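Local coordinates for chorismate mutase and shikimate 5-dehydrogenase fusion protein (Clostridium acetobutylicum, PDB 3FBT) that probably catalyses the NADPH-linked reduction of 3-dehydroshikimate to shikimate, this chain being the dehydrogenase part of a fusion with chorismate mutase, at residues I254-D257 with E258-D262. Residues are numbered along the deposited sequence; the frame is centred on the assembly and turned at random.
Sequences ISID and EIIVD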
ATOM      1  N   ILE A 254     -11.345  16.847   1.992  1.00 44.95           N
ATOM      2  CA  ILE A 254     -12.622  16.973   1.262  1.00 44.51           C
ATOM      3  C   ILE A 254     -13.776  17.008   2.275  1.00 44.48           C
ATOM      4  O   ILE A 254     -13.543  16.799   3.458  1.00 43.61           O
ATOM      5  CB  ILE A 254     -12.866  15.748   0.319  1.00 45.17           C
ATOM      6  CG1 ILE A 254     -12.700  14.409   1.070  1.00 42.95           C
ATOM      7  CG2 ILE A 254     -11.960  15.783  -0.914  1.00 44.91           C
ATOM      8  CD1 ILE A 254     -13.282  13.177   0.291  1.00 44.24           C
ATOM      9  N   SER A 255     -15.025  17.149   1.812  1.00 45.51           N
ATOM     10  CA  SER A 255     -16.198  16.986   2.659  1.00 46.30           C
ATOM     11  C   SER A 255     -17.061  15.978   2.020  1.00 46.66           C
ATOM     12  O   SER A 255     -17.278  16.046   0.829  1.00 46.62           O
ATOM     13  CB  SER A 255     -16.982  18.293   2.772  1.00 46.68           C
ATOM     14  OG  SER A 255     -16.053  19.289   3.106  1.00 50.68           O
ATOM     15  N   ILE A 256     -17.572  15.037   2.803  1.00 46.71           N
ATOM     16  CA  ILE A 256     -18.375  13.954   2.269  1.00 48.67           C
ATOM     17  C   ILE A 256     -19.832  14.178   2.650  1.00 50.26           C
ATOM     18  O   ILE A 256     -20.119  14.354   3.807  1.00 50.38           O
ATOM     19  CB  ILE A 256     -17.872  12.617   2.811  1.00 48.10           C
ATOM     20  CG1 ILE A 256     -16.420  12.407   2.349  1.00 47.40           C
ATOM     21  CG2 ILE A 256     -18.726  11.485   2.333  1.00 49.60           C
ATOM     22  CD1 ILE A 256     -15.882  11.122   2.760  1.00 41.83           C
ATOM     23  N   ASP A 257     -20.718  14.197   1.657  1.00 51.74           N
ATOM     24  CA  ASP A 257     -22.124  14.571   1.814  1.00 53.48           C
ATOM     25  C   ASP A 257     -22.749  13.684   2.843  1.00 54.15           C
ATOM     26  O   ASP A 257     -22.459  12.486   2.898  1.00 55.27           O
ATOM     27  CB  ASP A 257     -22.880  14.390   0.479  1.00 53.35           C
ATOM     28  CG  ASP A 257     -22.684  15.564  -0.467  1.00 58.80           C
ATOM     29  OD1 ASP A 257     -22.229  16.634   0.027  1.00 61.35           O
ATOM     30  OD2 ASP A 257     -22.978  15.432  -1.707  1.00 61.97           O
ATOM     31  N   GLU A 258     -23.615  14.233   3.679  1.00 55.06           N
ATOM     32  CA  GLU A 258     -24.419  13.365   4.524  1.00 55.65           C
ATOM     33  C   GLU A 258     -25.119  12.282   3.705  1.00 55.35           C
ATOM     34  O   GLU A 258     -25.436  11.197   4.220  1.00 56.05           O
ATOM     35  CB  GLU A 258     -25.457  14.166   5.257  1.00 56.24           C
ATOM     36  CG  GLU A 258     -26.429  13.261   5.982  1.00 59.49           C
ATOM     37  CD  GLU A 258     -27.217  14.062   6.993  1.00 64.46           C
ATOM     38  OE1 GLU A 258     -26.886  15.282   7.145  1.00 65.61           O
ATOM     39  OE2 GLU A 258     -28.129  13.479   7.636  1.00 64.48           O
ATOM     40  N   ILE A 259     -25.349  12.598   2.425  1.00 54.07           N
ATOM     41  CA  ILE A 259     -26.045  11.739   1.450  1.00 52.49           C
ATOM     42  C   ILE A 259     -25.260  10.480   1.111  1.00 49.64           C
ATOM     43  O   ILE A 259     -25.791   9.395   1.020  1.00 49.10           O
ATOM     44  CB  ILE A 259     -26.143  12.515   0.098  1.00 53.40           C
ATOM     45  CG1 ILE A 259     -26.930  13.819   0.264  1.00 56.77           C
ATOM     46  CG2 ILE A 259     -26.548  11.596  -1.037  1.00 53.47           C
ATOM     47  CD1 ILE A 259     -28.278  13.683   0.975  1.00 59.52           C
ATOM     48  N   ILE A 260     -23.967  10.654   0.900  1.00 48.27           N
ATOM     49  CA  ILE A 260     -23.018   9.518   0.803  1.00 46.85           C
ATOM     50  C   ILE A 260     -22.998   8.673   2.071  1.00 45.80           C
ATOM     51  O   ILE A 260     -23.031   7.428   1.997  1.00 44.34           O
ATOM     52  CB  ILE A 260     -21.602  10.015   0.435  1.00 47.21           C
ATOM     53  CG1 ILE A 260     -21.658  10.594  -0.985  1.00 48.80           C
ATOM     54  CG2 ILE A 260     -20.616   8.850   0.465  1.00 46.90           C
ATOM     55  CD1 ILE A 260     -20.560  11.609  -1.304  1.00 50.82           C
ATOM     56  N   VAL A 261     -23.025   9.324   3.240  1.00 45.71           N
ATOM     57  CA  VAL A 261     -23.079   8.544   4.503  1.00 46.01           C
ATOM     58  C   VAL A 261     -24.322   7.605   4.673  1.00 46.55           C
ATOM     59  O   VAL A 261     -24.157   6.420   4.926  1.00 45.26           O
ATOM     60  CB  VAL A 261     -22.809   9.390   5.727  1.00 45.26           C
ATOM     61  CG1 VAL A 261     -22.738   8.505   6.984  1.00 43.35           C
ATOM     62  CG2 VAL A 261     -21.503  10.063   5.549  1.00 46.45           C
ATOM     63  N   ASP A 262     -25.545   8.124   4.521  1.00 48.65           N
ATOM     64  CA  ASP A 262     -26.754   7.266   4.649  1.00 50.53           C
ATOM     65  C   ASP A 262     -26.755   6.150   3.645  1.00 50.13           C
ATOM     66  O   ASP A 262     -27.100   5.041   3.951  1.00 49.11           O
ATOM     67  CB  ASP A 262     -28.037   8.081   4.450  1.00 51.39           C
ATOM     68  CG  ASP A 262     -28.006   9.343   5.200  1.00 55.39           C
ATOM     69  OD1 ASP A 262     -27.551   9.349   6.350  1.00 60.46           O
ATOM     70  OD2 ASP A 262     -28.409  10.359   4.629  1.00 61.71           O
TER
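The peptide carbonyl of Asp-257 has its oxygen end bracketed by the branched side chains of Ile-260 and Val-261. Ile-260 CB comes within 3.6 Å of Asp-257 O, tilted to one side of the carbonyl plane, and Val-261 CG2 within 3.7 Å of that oxygen, tilted to the other. Val-261 N donates to Asp-257 O at 3.2 Å; the N-H...O angle of 163° shows a nearly straight bond, and the donor lies a little off the carbonyl plane, by 16°. In Val-261 CG1 is anti to the backbone N (chi1 -174°), which leaves CG2 beside it and brings that methyl near the oxygen, across the plane from the donor. This i to i+4 bond opens helix 258-273, with Asp-257 at the N-cap position although its carboxylate makes no capping bond. The loop 254-257 joins helix 237-252 to the C-terminal helix of the shikimate dehydrogenase fold. On the inner side, Ile-256 CG2 meets Ile-260 CG2 at 3.7 Å, the two side chains crossing at about a right angle. Ile-256 and Ile-260 also touch helix 19-31, whereas Val-261 packs on helix 237-252. On the outer side, Asp-257 CB lies 3.8 Å from Ile-259 CB. One residue further on, Asp-262 N bonds to Glu-258 O at 3.1 Å, and both carboxylates, Glu-258 through OE2 and Asp-262 through OD1, form salt bridges with Lys-115 NZ.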